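Local coordinates for protein manganese lipoxygenase (Gaeumannomyces graminis, PDB 5FX8) that oxidises linoleic and alpha-linolenic acids with molecular oxygen, using a catalytic manganese ion, to give 11S- and 13R-hydroperoxy fatty acids, at residues A[243-248]-A[391-396]; A[398-403]-A[584-589]; A[553-558]-A[573-578]. All blocks are in the same frame, centred on the assembly; numbering follows the deposited sequence.

Interactions 1 and 2 involve the chain at the start of helix 396-420; interactions 2 and 3 share helix 566-587. Interaction 1 joins the loop before helix 396-420 to the five-stranded antiparallel sheet. Interaction 2 ties the start of that helix to the end of helix 566-587. Interaction 3 sits farther back on helix 566-587, where a loop folds against it. The centres of interactions 1 and 2 are about 18 Å apart, as are those of 2 and 3; the centres of 1 and 3 are about 35 Å apart, with nearest atoms about 15 Å apart. His394 touches Glu399 between the first two, and a long, weak ion pair between Arg584 and Glu577 joins the last two. All three lie away from the manganese site.

Interaction 1: residues A[243-248]-A[391-396]; sequences RSNQFL and RLPHFP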
ATOM      1  N   ARG A 243      19.045  16.429 -29.507  1.00 15.93           N
ATOM      2  CA  ARG A 243      19.999  17.463 -29.128  1.00 16.79           C
ATOM      3  C   ARG A 243      20.522  17.258 -27.723  1.00 19.10           C
ATOM      4  O   ARG A 243      21.675  17.594 -27.443  1.00 19.94           O
ATOM      5  CB  ARG A 243      19.379  18.842 -29.237  1.00 15.90           C
ATOM      6  CG  ARG A 243      18.948  19.185 -30.620  1.00 18.24           C
ATOM      7  CD  ARG A 243      18.057  20.379 -30.613  1.00 17.16           C
ATOM      8  NE  ARG A 243      16.889  20.087 -29.822  1.00 18.64           N
ATOM      9  CZ  ARG A 243      15.991  20.978 -29.454  1.00 18.32           C
ATOM     10  NH1 ARG A 243      16.132  22.236 -29.810  1.00 19.88           N
ATOM     11  NH2 ARG A 243      14.949  20.591 -28.736  1.00 20.38           N
ATOM     12  N   SER A 244      19.692  16.721 -26.829  1.00 19.09           N
ATOM     13  CA  SER A 244      20.044  16.563 -25.430  1.00 17.20           C
ATOM     14  C   SER A 244      20.000  15.129 -24.938  1.00 18.39           C
ATOM     15  O   SER A 244      20.399  14.881 -23.798  1.00 17.50           O
ATOM     16  CB  SER A 244      19.119  17.408 -24.549  1.00 15.55           C
ATOM     17  OG  SER A 244      17.774  17.147 -24.858  1.00 17.95           O
ATOM     18  N   ASN A 245      19.516  14.191 -25.746  1.00 19.54           N
ATOM     19  CA  ASN A 245      19.322  12.808 -25.325  1.00 19.36           C
ATOM     20  C   ASN A 245      18.408  12.739 -24.101  1.00 18.99           C
ATOM     21  O   ASN A 245      18.745  12.183 -23.054  1.00 19.89           O
ATOM     22  CB  ASN A 245      20.666  12.141 -25.051  1.00 24.47           C
ATOM     23  CG  ASN A 245      20.593  10.648 -25.118  1.00 32.80           C
ATOM     24  OD1 ASN A 245      19.710  10.076 -25.775  1.00 32.90           O
ATOM     25  ND2 ASN A 245      21.540   9.992 -24.460  1.00 26.44           N
ATOM     26  N   GLN A 246      17.237  13.329 -24.244  1.00 18.63           N
ATOM     27  CA  GLN A 246      16.297  13.367 -23.146  1.00 15.74           C
ATOM     28  C   GLN A 246      14.877  13.151 -23.648  1.00 15.34           C
ATOM     29  O   GLN A 246      14.506  13.640 -24.716  1.00 15.98           O
ATOM     30  CB  GLN A 246      16.411  14.682 -22.404  1.00 16.27           C
ATOM     31  CG  GLN A 246      17.601  14.757 -21.486  1.00 16.41           C
ATOM     32  CD  GLN A 246      17.555  16.019 -20.688  1.00 15.54           C
ATOM     33  OE1 GLN A 246      17.031  17.022 -21.164  1.00 13.30           O
ATOM     34  NE2 GLN A 246      18.082  15.982 -19.464  1.00 16.19           N
ATOM     35  N   PHE A 247      14.110  12.384 -22.875  1.00 14.51           N
ATOM     36  CA  PHE A 247      12.688  12.163 -23.112  1.00 12.18           C
ATOM     37  C   PHE A 247      11.915  13.377 -22.598  1.00 14.90           C
ATOM     38  O   PHE A 247      12.025  13.732 -21.422  1.00 15.46           O
ATOM     39  CB  PHE A 247      12.272  10.875 -22.407  1.00 10.61           C
ATOM     40  CG  PHE A 247      10.861  10.499 -22.604  1.00 11.25           C
ATOM     41  CD1 PHE A 247      10.455   9.889 -23.754  1.00 10.58           C
ATOM     42  CD2 PHE A 247       9.930  10.739 -21.629  1.00 13.70           C
ATOM     43  CE1 PHE A 247       9.158   9.552 -23.931  1.00 10.30           C
ATOM     44  CE2 PHE A 247       8.642  10.389 -21.823  1.00 10.85           C
ATOM     45  CZ  PHE A 247       8.265   9.796 -22.977  1.00 10.00           C
ATOM     46  N   LEU A 248      11.144  14.023 -23.457  1.00 11.58           N
ATOM     47  CA  LEU A 248      10.636  15.351 -23.147  1.00 13.13           C
ATOM     48  C   LEU A 248       9.175  15.525 -23.545  1.00 14.82           C
ATOM     49  O   LEU A 248       8.662  14.816 -24.415  1.00 19.70           O
ATOM     50  CB  LEU A 248      11.492  16.422 -23.849  1.00 14.97           C
ATOM     51  CG  LEU A 248      12.874  16.753 -23.306  1.00 11.74           C
ATOM     52  CD1 LEU A 248      13.461  17.810 -24.171  1.00 15.37           C
ATOM     53  CD2 LEU A 248      12.793  17.272 -21.916  1.00 11.87           C
ATOM     54  N   ARG A 391      16.872   4.183 -28.635  1.00 21.46           N
ATOM     55  CA  ARG A 391      16.751   3.545 -27.337  1.00 22.02           C
ATOM     56  C   ARG A 391      16.547   4.637 -26.304  1.00 19.93           C
ATOM     57  O   ARG A 391      17.230   5.658 -26.341  1.00 23.24           O
ATOM     58  CB  ARG A 391      18.015   2.730 -27.052  1.00 22.07           C
ATOM     59  CG  ARG A 391      18.000   1.815 -25.846  1.00 25.43           C
ATOM     60  CD  ARG A 391      19.357   1.112 -25.606  1.00 23.05           C
ATOM     61  NE  ARG A 391      19.191  -0.334 -25.626  1.00 23.58           N
ATOM     62  CZ  ARG A 391      19.623  -1.090 -26.617  1.00 26.80           C
ATOM     63  NH1 ARG A 391      20.281  -0.510 -27.605  1.00 35.98           N
ATOM     64  NH2 ARG A 391      19.417  -2.402 -26.629  1.00 22.85           N
ATOM     65  N   LEU A 392      15.588   4.450 -25.424  1.00 16.88           N
ATOM     66  CA  LEU A 392      15.409   5.375 -24.327  1.00 16.94           C
ATOM     67  C   LEU A 392      16.642   5.371 -23.437  1.00 19.07           C
ATOM     68  O   LEU A 392      16.999   4.319 -22.897  1.00 17.63           O
ATOM     69  CB  LEU A 392      14.190   4.989 -23.500  1.00 15.33           C
ATOM     70  CG  LEU A 392      12.853   5.076 -24.204  1.00 15.20           C
ATOM     71  CD1 LEU A 392      11.775   4.455 -23.354  1.00 11.32           C
ATOM     72  CD2 LEU A 392      12.586   6.517 -24.434  1.00 17.20           C
ATOM     73  N   PRO A 393      17.303   6.504 -23.234  1.00 17.71           N
ATOM     74  CA  PRO A 393      18.483   6.493 -22.362  1.00 19.34           C
ATOM     75  C   PRO A 393      18.190   6.183 -20.898  1.00 17.82           C
ATOM     76  O   PRO A 393      19.088   5.712 -20.198  1.00 20.22           O
ATOM     77  CB  PRO A 393      19.072   7.901 -22.554  1.00 16.79           C
ATOM     78  CG  PRO A 393      18.046   8.689 -23.233  1.00 18.70           C
ATOM     79  CD  PRO A 393      17.196   7.752 -24.002  1.00 18.82           C
ATOM     80  N   HIS A 394      16.977   6.402 -20.405  1.00 17.73           N
ATOM     81  CA  HIS A 394      16.684   6.228 -18.986  1.00 13.55           C
ATOM     82  C   HIS A 394      15.253   5.756 -18.829  1.00 14.86           C
ATOM     83  O   HIS A 394      14.325   6.438 -19.264  1.00 14.81           O
ATOM     84  CB  HIS A 394      16.879   7.526 -18.218  1.00 15.18           C
ATOM     85  CG  HIS A 394      18.286   8.010 -18.206  1.00 19.46           C
ATOM     86  ND1 HIS A 394      19.267   7.411 -17.445  1.00 22.98           N
ATOM     87  CD2 HIS A 394      18.884   9.029 -18.864  1.00 16.56           C
ATOM     88  CE1 HIS A 394      20.411   8.043 -17.637  1.00 17.74           C
ATOM     89  NE2 HIS A 394      20.205   9.023 -18.496  1.00 17.36           N
ATOM     90  N   PHE A 395      15.085   4.597 -18.210  1.00 16.55           N
ATOM     91  CA  PHE A 395      13.774   4.006 -17.952  1.00 12.66           C
ATOM     92  C   PHE A 395      13.834   3.463 -16.532  1.00 13.56           C
ATOM     93  O   PHE A 395      14.046   2.266 -16.310  1.00 14.44           O
ATOM     94  CB  PHE A 395      13.455   2.928 -18.987  1.00 11.14           C
ATOM     95  CG  PHE A 395      12.014   2.510 -19.036  1.00 11.67           C
ATOM     96  CD1 PHE A 395      11.124   2.871 -18.044  1.00 10.99           C
ATOM     97  CD2 PHE A 395      11.564   1.721 -20.069  1.00 11.72           C
ATOM     98  CE1 PHE A 395       9.845   2.467 -18.092  1.00 10.57           C
ATOM     99  CE2 PHE A 395      10.267   1.319 -20.123  1.00 10.67           C
ATOM    100  CZ  PHE A 395       9.408   1.683 -19.142  1.00 10.11           C
ATOM    101  N   PRO A 396      13.691   4.337 -15.533  1.00 12.25           N
ATOM    102  CA  PRO A 396      13.946   3.905 -14.152  1.00 12.59           C
ATOM    103  C   PRO A 396      13.028   2.800 -13.682  1.00 11.29           C
ATOM    104  O   PRO A 396      13.476   1.908 -12.955  1.00 14.79           O
ATOM    105  CB  PRO A 396      13.753   5.198 -13.357  1.00 10.37           C
ATOM    106  CG  PRO A 396      14.040   6.229 -14.283  1.00  9.93           C
ATOM    107  CD  PRO A 396      13.546   5.793 -15.612  1.00 10.57           C
TER
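Asn245 lays its side-chain amide along the ring of Pro393. The amide and the ring run past one another, pointing opposite ways. Asn245 OD1 comes 3.3 Å from Pro393 CG, and Asn245 ND2 is 3.8 Å from Pro393 CB. The backbone takes part too, with Asn245 O 3.6 Å from Pro393 CG. These are van der Waals contacts between a polar amide and a proline ring. CG of Asn245 stands opposite its own backbone N (chi1 -159°), and this carries the amide over to the proline. Asn245 is exposed, so this part of the contact is near the surface.

The second meeting is deeper. Phe247 leaves its strand toward the loop, and one Leu392 methyl meets its ring. Phe247 CD1 and Leu392 CD2 are 4.0 Å apart, and the methyl approaches the ring obliquely. Both residues are buried. The Phe247 ring also makes an edge-to-face pair with Phe213 and packs on Met166 of helix 161-166. Pro393 rests on Leu240 of strand 235-241. Arg391, at the start of the loop segment, hydrogen-bonds through NH2 to the backbone O of Ser233 of the neighbouring zonadhesin chain.

Asn245 and Gln246 lie together across from the single residue Asp241, and Asn245 has positive phi and psi (57° and 55°). This is a G1 beta bulge at the turn between strands 235-241 and 246-253 of the antiparallel sheet.

Interaction 2: residues A[398-403]-A[584-589]; sequences YEDAHR and REIAGR
The guanidinium of Arg589 has Ile586 CG1 3.6 Å over one face, displaced from its middle, and the carboxylate of Asp400 at its edge. The two charged groups are almost coplanar, with planes 3° apart. They meet end-on in a two-pronged salt bridge. Arg589 NH2 donates to Asp400 OD1 and Arg589 NH1 donates to Asp400 OD2, both at 2.6 Å. Each oxygen uses its syn lone pair. Both bonds are fairly straight. Asp400 and Arg589 reach for each other from helix 396-420 and from the residues just after helix 566-587. The Arg589 chain bends at its third torsion, which brings the guanidinium to Asp400. Arg589 NH1 has a second partner in the backbone O of Trp604. Gln598 also packs on both Asp400 and Arg589.

Arg403 and Glu585 meet differently. Their side chains run crosswise, and their flat groups are turned 87° apart. Glu585 OE1 is 3.6 Å from Arg403 CD and 3.9 Å from Arg403 NE. The oxygen sits off the guanidinium plane, away from the direction of any N-H. This is a long ion pair held by charge alone. The stronger partner of Arg403 is Glu254 of the zonadhesin chain, bound through NH1.

Asp400 is buried, and the paired bonds satisfy both of its oxygens. Such a bridge probably stabilises the charged form of the aspartate and fixes the rotation of both flat groups.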
ATOM      1  N   TYR A 398      11.853   0.371 -15.553  1.00  9.74           N
ATOM      2  CA  TYR A 398      12.367  -0.848 -16.149  1.00  9.79           C
ATOM      3  C   TYR A 398      13.627  -1.324 -15.435  1.00 11.82           C
ATOM      4  O   TYR A 398      13.825  -2.524 -15.257  1.00 15.66           O
ATOM      5  CB  TYR A 398      12.625  -0.601 -17.629  1.00 10.27           C
ATOM      6  CG  TYR A 398      13.091  -1.773 -18.416  1.00 11.10           C
ATOM      7  CD1 TYR A 398      12.711  -3.055 -18.079  1.00 11.98           C
ATOM      8  CD2 TYR A 398      13.922  -1.598 -19.502  1.00 11.50           C
ATOM      9  CE1 TYR A 398      13.127  -4.104 -18.793  1.00 13.62           C
ATOM     10  CE2 TYR A 398      14.349  -2.648 -20.217  1.00 12.52           C
ATOM     11  CZ  TYR A 398      13.952  -3.898 -19.863  1.00 14.55           C
ATOM     12  OH  TYR A 398      14.383  -4.976 -20.576  1.00 17.72           O
ATOM     13  N   GLU A 399      14.489  -0.414 -15.001  1.00 16.68           N
ATOM     14  CA  GLU A 399      15.742  -0.855 -14.404  1.00 11.49           C
ATOM     15  C   GLU A 399      15.516  -1.404 -13.004  1.00 10.61           C
ATOM     16  O   GLU A 399      15.989  -2.496 -12.664  1.00 17.38           O
ATOM     17  CB  GLU A 399      16.743   0.304 -14.397  1.00 14.53           C
ATOM     18  CG  GLU A 399      17.129   0.821 -15.791  1.00 13.81           C
ATOM     19  CD  GLU A 399      17.335   2.351 -15.877  1.00 23.76           C
ATOM     20  OE1 GLU A 399      17.509   3.032 -14.837  1.00 16.71           O
ATOM     21  OE2 GLU A 399      17.343   2.882 -17.011  1.00 13.88           O
ATOM     22  N   ASP A 400      14.775  -0.662 -12.182  1.00 10.18           N
ATOM     23  CA  ASP A 400      14.398  -1.175 -10.870  1.00  9.50           C
ATOM     24  C   ASP A 400      13.594  -2.466 -10.975  1.00  9.58           C
ATOM     25  O   ASP A 400      13.845  -3.416 -10.228  1.00 10.59           O
ATOM     26  CB  ASP A 400      13.635  -0.101 -10.105  1.00  8.86           C
ATOM     27  CG  ASP A 400      14.559   0.926  -9.523  1.00 11.30           C
ATOM     28  OD1 ASP A 400      15.762   0.663  -9.605  1.00 13.69           O
ATOM     29  OD2 ASP A 400      14.136   1.969  -8.979  1.00 15.11           O
ATOM     30  N   ALA A 401      12.650  -2.523 -11.912  1.00  8.86           N
ATOM     31  CA  ALA A 401      11.854  -3.723 -12.141  1.00  9.44           C
ATOM     32  C   ALA A 401      12.723  -4.898 -12.566  1.00  9.61           C
ATOM     33  O   ALA A 401      12.520  -6.030 -12.121  1.00 10.70           O
ATOM     34  CB  ALA A 401      10.777  -3.463 -13.199  1.00  8.34           C
ATOM     35  N   HIS A 402      13.669  -4.655 -13.452  1.00 10.08           N
ATOM     36  CA  HIS A 402      14.541  -5.715 -13.904  1.00  9.46           C
ATOM     37  C   HIS A 402      15.351  -6.281 -12.751  1.00 11.70           C
ATOM     38  O   HIS A 402      15.485  -7.502 -12.628  1.00 11.06           O
ATOM     39  CB  HIS A 402      15.442  -5.194 -15.007  1.00 10.65           C
ATOM     40  CG  HIS A 402      16.520  -6.150 -15.377  1.00 11.37           C
ATOM     41  ND1 HIS A 402      16.308  -7.211 -16.233  1.00 12.14           N
ATOM     42  CD2 HIS A 402      17.810  -6.232 -14.978  1.00 12.27           C
ATOM     43  CE1 HIS A 402      17.427  -7.898 -16.352  1.00 12.39           C
ATOM     44  NE2 HIS A 402      18.351  -7.329 -15.597  1.00 12.85           N
ATOM     45  N   ARG A 403      15.866  -5.424 -11.870  1.00 11.33           N
ATOM     46  CA  ARG A 403      16.599  -5.957 -10.726  1.00 11.58           C
ATOM     47  C   ARG A 403      15.693  -6.799  -9.834  1.00  9.60           C
ATOM     48  O   ARG A 403      15.990  -7.969  -9.548  1.00  9.54           O
ATOM     49  CB  ARG A 403      17.256  -4.840  -9.927  1.00 12.55           C
ATOM     50  CG  ARG A 403      18.249  -4.080 -10.702  1.00 13.70           C
ATOM     51  CD  ARG A 403      18.843  -2.959  -9.877  1.00 20.95           C
ATOM     52  NE  ARG A 403      19.501  -1.954 -10.717  1.00 26.14           N
ATOM     53  CZ  ARG A 403      20.773  -1.995 -11.111  1.00 22.86           C
ATOM     54  NH1 ARG A 403      21.560  -2.988 -10.755  1.00 23.61           N
ATOM     55  NH2 ARG A 403      21.257  -1.029 -11.864  1.00 26.38           N
ATOM     56  N   ARG A 584      19.210  -1.498  -0.320  1.00 17.40           N
ATOM     57  CA  ARG A 584      20.262  -0.525  -0.054  1.00 16.13           C
ATOM     58  C   ARG A 584      20.536   0.352  -1.273  1.00 17.63           C
ATOM     59  O   ARG A 584      20.707   1.566  -1.128  1.00 19.13           O
ATOM     60  CB  ARG A 584      21.523  -1.225   0.424  1.00 15.77           C
ATOM     61  CG  ARG A 584      21.380  -1.727   1.830  1.00 16.81           C
ATOM     62  CD  ARG A 584      22.661  -2.278   2.370  1.00 15.15           C
ATOM     63  NE  ARG A 584      23.122  -3.458   1.652  1.00 14.31           N
ATOM     64  CZ  ARG A 584      22.710  -4.698   1.875  1.00 17.14           C
ATOM     65  NH1 ARG A 584      21.798  -4.974   2.804  1.00 18.84           N
ATOM     66  NH2 ARG A 584      23.211  -5.676   1.153  1.00 20.91           N
ATOM     67  N   GLU A 585      20.547  -0.219  -2.486  1.00 18.27           N
ATOM     68  CA  GLU A 585      20.727   0.625  -3.671  1.00 18.13           C
ATOM     69  C   GLU A 585      19.623   1.669  -3.784  1.00 17.33           C
ATOM     70  O   GLU A 585      19.890   2.824  -4.119  1.00 21.48           O
ATOM     71  CB  GLU A 585      20.766  -0.204  -4.959  1.00 18.75           C
ATOM     72  CG  GLU A 585      21.940  -1.140  -5.110  1.00 24.48           C
ATOM     73  CD  GLU A 585      21.765  -2.134  -6.258  1.00 33.63           C
ATOM     74  OE1 GLU A 585      20.762  -2.031  -7.003  1.00 28.55           O
ATOM     75  OE2 GLU A 585      22.639  -3.021  -6.419  1.00 35.70           O
ATOM     76  N   ILE A 586      18.373   1.292  -3.529  1.00 17.90           N
ATOM     77  CA  ILE A 586      17.291   2.242  -3.765  1.00 16.94           C
ATOM     78  C   ILE A 586      17.252   3.298  -2.669  1.00 17.74           C
ATOM     79  O   ILE A 586      17.167   4.493  -2.952  1.00 20.94           O
ATOM     80  CB  ILE A 586      15.947   1.513  -3.915  1.00 16.58           C
ATOM     81  CG1 ILE A 586      15.987   0.651  -5.169  1.00 12.99           C
ATOM     82  CG2 ILE A 586      14.793   2.526  -3.981  1.00 14.52           C
ATOM     83  CD1 ILE A 586      14.801  -0.170  -5.351  1.00 12.71           C
ATOM     84  N   ALA A 587      17.326   2.883  -1.405  1.00 18.64           N
ATOM     85  CA  ALA A 587      17.328   3.860  -0.319  1.00 17.10           C
ATOM     86  C   ALA A 587      18.539   4.783  -0.369  1.00 20.85           C
ATOM     87  O   ALA A 587      18.481   5.907   0.140  1.00 25.98           O
ATOM     88  CB  ALA A 587      17.281   3.168   1.036  1.00 17.11           C
ATOM     89  N   GLY A 588      19.640   4.347  -0.947  1.00 18.27           N
ATOM     90  CA  GLY A 588      20.718   5.303  -0.997  1.00 19.71           C
ATOM     91  C   GLY A 588      20.638   6.340  -2.093  1.00 21.57           C
ATOM     92  O   GLY A 588      21.589   7.101  -2.261  1.00 22.64           O
ATOM     93  N   ARG A 589      19.538   6.412  -2.834  1.00 22.42           N
ATOM     94  CA  ARG A 589      19.479   7.251  -4.026  1.00 17.02           C
ATOM     95  C   ARG A 589      19.483   8.735  -3.689  1.00 18.15           C
ATOM     96  O   ARG A 589      18.900   9.171  -2.699  1.00 19.77           O
ATOM     97  CB  ARG A 589      18.230   6.941  -4.822  1.00 18.07           C
ATOM     98  CG  ARG A 589      18.493   6.223  -6.082  1.00 17.01           C
ATOM     99  CD  ARG A 589      17.217   5.739  -6.710  1.00 15.49           C
ATOM    100  NE  ARG A 589      17.479   4.456  -7.332  1.00 13.92           N
ATOM    101  CZ  ARG A 589      16.581   3.596  -7.763  1.00 13.34           C
ATOM    102  NH1 ARG A 589      15.280   3.835  -7.661  1.00 17.27           N
ATOM    103  NH2 ARG A 589      17.003   2.475  -8.297  1.00 13.77           N
TER

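Interaction 3: residues A[553-558]-A[573-578]; sequences DAFAAP and ARFVED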
ATOM      1  N   ASP A 553      10.719 -10.291   3.267  1.00  9.92           N
ATOM      2  CA  ASP A 553      10.205 -11.391   4.078  1.00  9.92           C
ATOM      3  C   ASP A 553       9.154 -12.190   3.345  1.00 12.17           C
ATOM      4  O   ASP A 553       8.462 -12.990   3.974  1.00 10.55           O
ATOM      5  CB  ASP A 553       9.595 -10.889   5.405  1.00  9.17           C
ATOM      6  CG  ASP A 553      10.420  -9.785   6.067  1.00 13.35           C
ATOM      7  OD1 ASP A 553      11.574 -10.084   6.463  1.00 16.60           O
ATOM      8  OD2 ASP A 553       9.929  -8.628   6.197  1.00  9.59           O
ATOM      9  N   ALA A 554       9.006 -11.979   2.038  1.00  8.47           N
ATOM     10  CA  ALA A 554       7.896 -12.600   1.320  1.00  7.78           C
ATOM     11  C   ALA A 554       7.883 -14.108   1.478  1.00  7.62           C
ATOM     12  O   ALA A 554       6.816 -14.698   1.639  1.00 12.07           O
ATOM     13  CB  ALA A 554       7.934 -12.251  -0.157  1.00  6.61           C
ATOM     14  N   PHE A 555       9.042 -14.758   1.405  1.00  7.80           N
ATOM     15  CA  PHE A 555       9.082 -16.213   1.387  1.00  7.94           C
ATOM     16  C   PHE A 555       9.553 -16.786   2.703  1.00 14.40           C
ATOM     17  O   PHE A 555       9.765 -17.995   2.808  1.00  7.91           O
ATOM     18  CB  PHE A 555       9.952 -16.709   0.232  1.00  7.15           C
ATOM     19  CG  PHE A 555       9.564 -16.122  -1.057  1.00  6.69           C
ATOM     20  CD1 PHE A 555       8.343 -16.408  -1.607  1.00  6.05           C
ATOM     21  CD2 PHE A 555      10.380 -15.226  -1.686  1.00  7.99           C
ATOM     22  CE1 PHE A 555       7.952 -15.840  -2.764  1.00  5.25           C
ATOM     23  CE2 PHE A 555       9.996 -14.657  -2.845  1.00  7.69           C
ATOM     24  CZ  PHE A 555       8.763 -14.967  -3.392  1.00  5.62           C
ATOM     25  N   ALA A 556       9.659 -15.937   3.711  1.00  7.58           N
ATOM     26  CA  ALA A 556      10.238 -16.243   4.990  1.00  6.75           C
ATOM     27  C   ALA A 556       9.191 -16.560   6.019  1.00 13.94           C
ATOM     28  O   ALA A 556       9.458 -16.429   7.206  1.00 15.43           O
ATOM     29  CB  ALA A 556      11.077 -15.063   5.445  1.00  5.51           C
ATOM     30  N   ALA A 557       7.995 -16.910   5.600  1.00  7.51           N
ATOM     31  CA  ALA A 557       6.981 -17.337   6.532  1.00  7.84           C
ATOM     32  C   ALA A 557       7.429 -18.596   7.251  1.00 11.03           C
ATOM     33  O   ALA A 557       7.749 -19.591   6.594  1.00 16.24           O
ATOM     34  CB  ALA A 557       5.686 -17.632   5.807  1.00  7.88           C
ATOM     35  N   PRO A 558       7.353 -18.633   8.580  1.00 12.44           N
ATOM     36  CA  PRO A 558       7.806 -19.826   9.317  1.00 13.18           C
ATOM     37  C   PRO A 558       7.167 -21.129   8.872  1.00 15.06           C
ATOM     38  O   PRO A 558       7.855 -22.148   8.835  1.00 16.36           O
ATOM     39  CB  PRO A 558       7.442 -19.477  10.759  1.00 11.55           C
ATOM     40  CG  PRO A 558       7.484 -17.981  10.784  1.00 10.76           C
ATOM     41  CD  PRO A 558       6.892 -17.571   9.485  1.00 12.30           C
ATOM     42  N   ALA A 573      17.050 -17.608   1.704  1.00  9.08           N
ATOM     43  CA  ALA A 573      18.152 -16.817   2.219  1.00  9.41           C
ATOM     44  C   ALA A 573      18.841 -16.061   1.101  1.00 10.27           C
ATOM     45  O   ALA A 573      19.262 -14.914   1.282  1.00 18.12           O
ATOM     46  CB  ALA A 573      19.145 -17.710   2.955  1.00 11.84           C
ATOM     47  N   ARG A 574      18.968 -16.682  -0.065  1.00  9.72           N
ATOM     48  CA  ARG A 574      19.536 -15.935  -1.170  1.00 10.70           C
ATOM     49  C   ARG A 574      18.635 -14.764  -1.553  1.00 12.30           C
ATOM     50  O   ARG A 574      19.122 -13.684  -1.903  1.00 11.66           O
ATOM     51  CB  ARG A 574      19.778 -16.858  -2.348  1.00 10.07           C
ATOM     52  CG  ARG A 574      20.330 -16.187  -3.584  1.00 12.69           C
ATOM     53  CD  ARG A 574      21.675 -15.526  -3.385  1.00 16.41           C
ATOM     54  NE  ARG A 574      22.200 -14.976  -4.641  1.00 23.15           N
ATOM     55  CZ  ARG A 574      22.971 -15.660  -5.503  1.00 24.60           C
ATOM     56  NH1 ARG A 574      23.309 -16.922  -5.267  1.00 18.84           N
ATOM     57  NH2 ARG A 574      23.393 -15.084  -6.619  1.00 23.21           N
ATOM     58  N   PHE A 575      17.316 -14.953  -1.458  1.00 12.00           N
ATOM     59  CA  PHE A 575      16.390 -13.881  -1.805  1.00 11.14           C
ATOM     60  C   PHE A 575      16.471 -12.737  -0.806  1.00 11.22           C
ATOM     61  O   PHE A 575      16.431 -11.572  -1.195  1.00 11.12           O
ATOM     62  CB  PHE A 575      14.970 -14.433  -1.898  1.00  9.38           C
ATOM     63  CG  PHE A 575      13.937 -13.395  -2.200  1.00  9.75           C
ATOM     64  CD1 PHE A 575      13.789 -12.894  -3.485  1.00  9.26           C
ATOM     65  CD2 PHE A 575      13.097 -12.924  -1.203  1.00  9.66           C
ATOM     66  CE1 PHE A 575      12.823 -11.938  -3.756  1.00  9.14           C
ATOM     67  CE2 PHE A 575      12.120 -11.968  -1.475  1.00  8.58           C
ATOM     68  CZ  PHE A 575      11.985 -11.475  -2.741  1.00  8.32           C
ATOM     69  N   VAL A 576      16.627 -13.060   0.476  1.00 10.57           N
ATOM     70  CA  VAL A 576      16.812 -12.040   1.493  1.00 12.04           C
ATOM     71  C   VAL A 576      18.088 -11.253   1.261  1.00 15.02           C
ATOM     72  O   VAL A 576      18.125 -10.032   1.454  1.00 16.39           O
ATOM     73  CB  VAL A 576      16.803 -12.693   2.878  1.00 11.91           C
ATOM     74  CG1 VAL A 576      17.302 -11.728   3.920  1.00  8.59           C
ATOM     75  CG2 VAL A 576      15.418 -13.131   3.171  1.00  9.67           C
ATOM     76  N   GLU A 577      19.164 -11.922   0.873  1.00 16.20           N
ATOM     77  CA  GLU A 577      20.366 -11.139   0.631  1.00 18.77           C
ATOM     78  C   GLU A 577      20.240 -10.302  -0.646  1.00 19.39           C
ATOM     79  O   GLU A 577      20.690  -9.147  -0.678  1.00 23.71           O
ATOM     80  CB  GLU A 577      21.596 -12.052   0.601  1.00 21.88           C
ATOM     81  CG  GLU A 577      22.893 -11.388   0.094  1.00 47.21           C
ATOM     82  CD  GLU A 577      23.468 -10.230   0.969  1.00 55.97           C
ATOM     83  OE1 GLU A 577      22.823  -9.153   1.098  1.00 37.49           O
ATOM     84  OE2 GLU A 577      24.610 -10.385   1.481  1.00 46.27           O
ATOM     85  N   ASP A 578      19.622 -10.851  -1.700  1.00 16.23           N
ATOM     86  CA  ASP A 578      19.501 -10.117  -2.959  1.00 15.27           C
ATOM     87  C   ASP A 578      18.673  -8.854  -2.782  1.00 16.42           C
ATOM     88  O   ASP A 578      19.068  -7.768  -3.229  1.00 18.18           O
ATOM     89  CB  ASP A 578      18.858 -10.972  -4.042  1.00 12.62           C
ATOM     90  CG  ASP A 578      19.728 -12.107  -4.509  1.00 20.80           C
ATOM     91  OD1 ASP A 578      20.931 -12.188  -4.143  1.00 26.38           O
ATOM     92  OD2 ASP A 578      19.186 -12.936  -5.272  1.00 20.60           O
TER
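Asp553 to Ala556 form a type I beta turn, closed by a bond from Ala556 N to Asp553 O, and the turn faces a regular helical segment, with Phe555 CA 8.3 Å from Phe575 CA. Both phenylalanines point toward each other. Phe555 offers an edge to the face of Phe575. The centroids are 4.9 Å apart and the planes are inclined at 68°. Phe555 CE2 stands over the centre of the Phe575 ring, 3.6 Å above its plane. Phe555 CD2 is 3.6 Å from Phe575 CD2. CG of Phe575 lies opposite its backbone N (chi1 178°), which sends the ring out from the helix to the turn. The methyl of Ala554 adds a looser contact, with Ala554 CB 4.4 Å from Phe575 CE2. The same methyl covers one face of the Phe555 ring.

All three touching residues are buried. Helix 396-420 also lines this apolar patch: Phe411 stacks on Phe555, Met412 touches it, and Ile408 packs on Phe575. Arg320 of helix 313-321 hydrogen-bonds to the backbone O of Asp553 and Ala554. The turn thus lies against helix 566-587, with helix 396-420 packing on both rings.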